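Local coordinates for CheC-like superfamily protein (Shewanella oneidensis, PDB 3H2D) that probably acts in bacterial chemotaxis signalling as a CheX-type member of the CheC-like phosphatase family, at residues G41-L46 and I60-K65. Residues are numbered along the deposited sequence; the frame is centred on the assembly and turned at random.
Sequences GDVSGL and ITFEQK
Val43 faces Phe62 and Gly45 faces Ile60 as hydrogen-bonded pairs where strands 43-46 and 60-62 run antiparallel, their axes 4.6 Å apart at closest approach and 171° between directions. Reciprocal N-H to O bonds join Gly45 and Ile60, while at the open end of this beta hairpin a classic beta bulge interrupts the pattern: Phe62 O accepts from both Asp42 N at 2.9 Å and Val43 N at 3.2 Å. The first donor is tilted 31° from the carbonyl plane, and the second comes in nearly head-on to the oxygen. Beyond the bulge the Asp42 carboxylate reaches the start of helix 64-75, with CG anti to the carbonyl carbon (chi1 -59°). There OD2 takes the N-H of Gln64 at 2.8 Å through its anti lone pair, and OD1 accepts from Gly124 N, so the carboxylate bridges two backbone amides. An alanine here would probably leave the Gln64 and Gly124 amides without these acceptors and remove the side-chain tie between residue 42 and the first turn of helix 64-75. On the face of Ser44 and Thr61, a non-hydrogen-bonded pair, the hydroxyls meet tip to tip, OG to OG1 at 2.7 Å, and OG is also hydrogen-bonded to His125 NE2. Thr61 CG2 rests 3.5 Å from Gly41 CA, where a CB on residue 41 would run into both this methyl and Phe62 O. On the other face Val43 CG1 touches Phe62 CB at 4.0 Å. This apolar face packs against the helices, Val43 and Phe62 against Val67 of helix 64-75 and Ile60 against Val97 of helix 84-107. In the sheet, the hairpin lies between strand 113-122, bonded beside 43-51, and strand 145-153, bonded beside 54-62.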
loop_
_atom_site.group_PDB
_atom_site.type_symbol
_atom_site.label_atom_id
_atom_site.label_comp_id
_atom_site.label_asym_id
_atom_site.label_seq_id
_atom_site.Cartn_x
_atom_site.Cartn_y
_atom_site.Cartn_z
ATOM N N GLY B 41 -4.013 12.986 -0.043
ATOM C CA GLY B 41 -4.379 13.003 -1.424
ATOM C C GLY B 41 -5.590 12.134 -1.710
ATOM O O GLY B 41 -6.265 11.640 -0.827
ATOM N N ASP B 42 -5.844 11.950 -2.987
ATOM C CA ASP B 42 -7.078 11.324 -3.474
ATOM C C ASP B 42 -6.818 9.972 -4.170
ATOM O O ASP B 42 -7.688 9.101 -4.246
ATOM C CB ASP B 42 -7.767 12.304 -4.415
ATOM C CG ASP B 42 -8.084 13.601 -3.726
ATOM O OD1 ASP B 42 -8.558 13.559 -2.547
ATOM O OD2 ASP B 42 -7.851 14.658 -4.354
ATOM N N VAL B 43 -5.626 9.816 -4.699
ATOM C CA VAL B 43 -5.214 8.516 -5.273
ATOM C C VAL B 43 -3.735 8.340 -4.972
ATOM O O VAL B 43 -2.974 9.310 -5.081
ATOM C CB VAL B 43 -5.539 8.433 -6.793
ATOM C CG1 VAL B 43 -4.714 9.430 -7.662
ATOM C CG2 VAL B 43 -5.370 6.977 -7.271
ATOM N N SER B 44 -3.318 7.124 -4.592
ATOM C CA SER B 44 -1.909 6.887 -4.245
ATOM C C SER B 44 -1.458 5.556 -4.803
ATOM O O SER B 44 -2.234 4.604 -4.772
ATOM C CB SER B 44 -1.712 6.883 -2.721
ATOM O OG SER B 44 -1.919 8.157 -2.155
ATOM N N GLY B 45 -0.216 5.511 -5.297
ATOM C CA GLY B 45 0.446 4.264 -5.689
ATOM C C GLY B 45 1.426 3.859 -4.580
ATOM O O GLY B 45 2.251 4.663 -4.169
ATOM N N LEU B 46 1.299 2.619 -4.103
ATOM C CA LEU B 46 2.090 2.060 -3.016
ATOM C C LEU B 46 2.784 0.777 -3.489
ATOM O O LEU B 46 2.185 -0.024 -4.213
ATOM C CB LEU B 46 1.212 1.704 -1.818
ATOM C CG LEU B 46 0.760 2.835 -0.893
ATOM C CD1 LEU B 46 -0.113 3.785 -1.632
ATOM C CD2 LEU B 46 0.002 2.196 0.314
ATOM N N ILE B 60 3.384 7.159 -3.550
ATOM C CA ILE B 60 3.295 8.356 -4.372
ATOM C C ILE B 60 1.819 8.757 -4.327
ATOM O O ILE B 60 0.983 8.043 -4.813
ATOM C CB ILE B 60 3.706 8.095 -5.834
ATOM C CG1 ILE B 60 5.077 7.421 -5.934
ATOM C CG2 ILE B 60 3.727 9.379 -6.675
ATOM C CD1 ILE B 60 5.341 6.862 -7.391
ATOM N N THR B 61 1.545 9.939 -3.816
ATOM C CA THR B 61 0.180 10.379 -3.545
ATOM C C THR B 61 -0.113 11.610 -4.376
ATOM O O THR B 61 0.763 12.467 -4.471
ATOM C CB THR B 61 0.040 10.686 -2.042
ATOM O OG1 THR B 61 0.264 9.467 -1.291
ATOM C CG2 THR B 61 -1.363 11.280 -1.694
ATOM N N PHE B 62 -1.303 11.660 -4.983
ATOM C CA PHE B 62 -1.742 12.750 -5.860
ATOM C C PHE B 62 -3.121 13.298 -5.462
ATOM O O PHE B 62 -4.031 12.519 -5.139
ATOM C CB PHE B 62 -1.889 12.298 -7.319
ATOM C CG PHE B 62 -0.656 11.696 -7.944
ATOM C CD1 PHE B 62 -0.431 10.328 -7.856
ATOM C CD2 PHE B 62 0.246 12.469 -8.663
ATOM C CE1 PHE B 62 0.705 9.761 -8.462
ATOM C CE2 PHE B 62 1.358 11.895 -9.282
ATOM C CZ PHE B 62 1.564 10.540 -9.184
ATOM N N GLU B 63 -3.321 14.617 -5.576
ATOM C CA GLU B 63 -4.667 15.180 -5.574
ATOM C C GLU B 63 -5.358 14.883 -6.882
ATOM O O GLU B 63 -4.703 14.721 -7.905
ATOM C CB GLU B 63 -4.636 16.709 -5.311
ATOM C CG GLU B 63 -4.311 16.972 -3.868
ATOM C CD GLU B 63 -4.071 18.412 -3.537
ATOM O OE1 GLU B 63 -3.781 19.203 -4.458
ATOM O OE2 GLU B 63 -4.128 18.731 -2.325
ATOM N N GLN B 64 -6.680 14.813 -6.846
ATOM C CA GLN B 64 -7.459 14.413 -8.006
ATOM C C GLN B 64 -7.214 15.273 -9.225
ATOM O O GLN B 64 -7.078 14.743 -10.337
ATOM C CB GLN B 64 -8.946 14.401 -7.676
ATOM C CG GLN B 64 -9.807 14.073 -8.889
ATOM C CD GLN B 64 -11.235 13.737 -8.560
ATOM O OE1 GLN B 64 -11.508 12.942 -7.690
ATOM N NE2 GLN B 64 -12.170 14.356 -9.296
ATOM N N LYS B 65 -7.241 16.605 -9.080
ATOM C CA LYS B 65 -7.105 17.463 -10.294
ATOM C C LYS B 65 -5.719 17.259 -10.978
ATOM O O LYS B 65 -5.592 17.257 -12.219
ATOM C CB LYS B 65 -7.342 18.934 -9.941
ATOM C CG LYS B 65 -7.396 19.868 -11.132
ATOM C CD LYS B 65 -7.334 21.310 -10.665
ATOM C CE LYS B 65 -7.361 22.301 -11.796
ATOM N NZ LYS B 65 -8.743 22.405 -12.399
#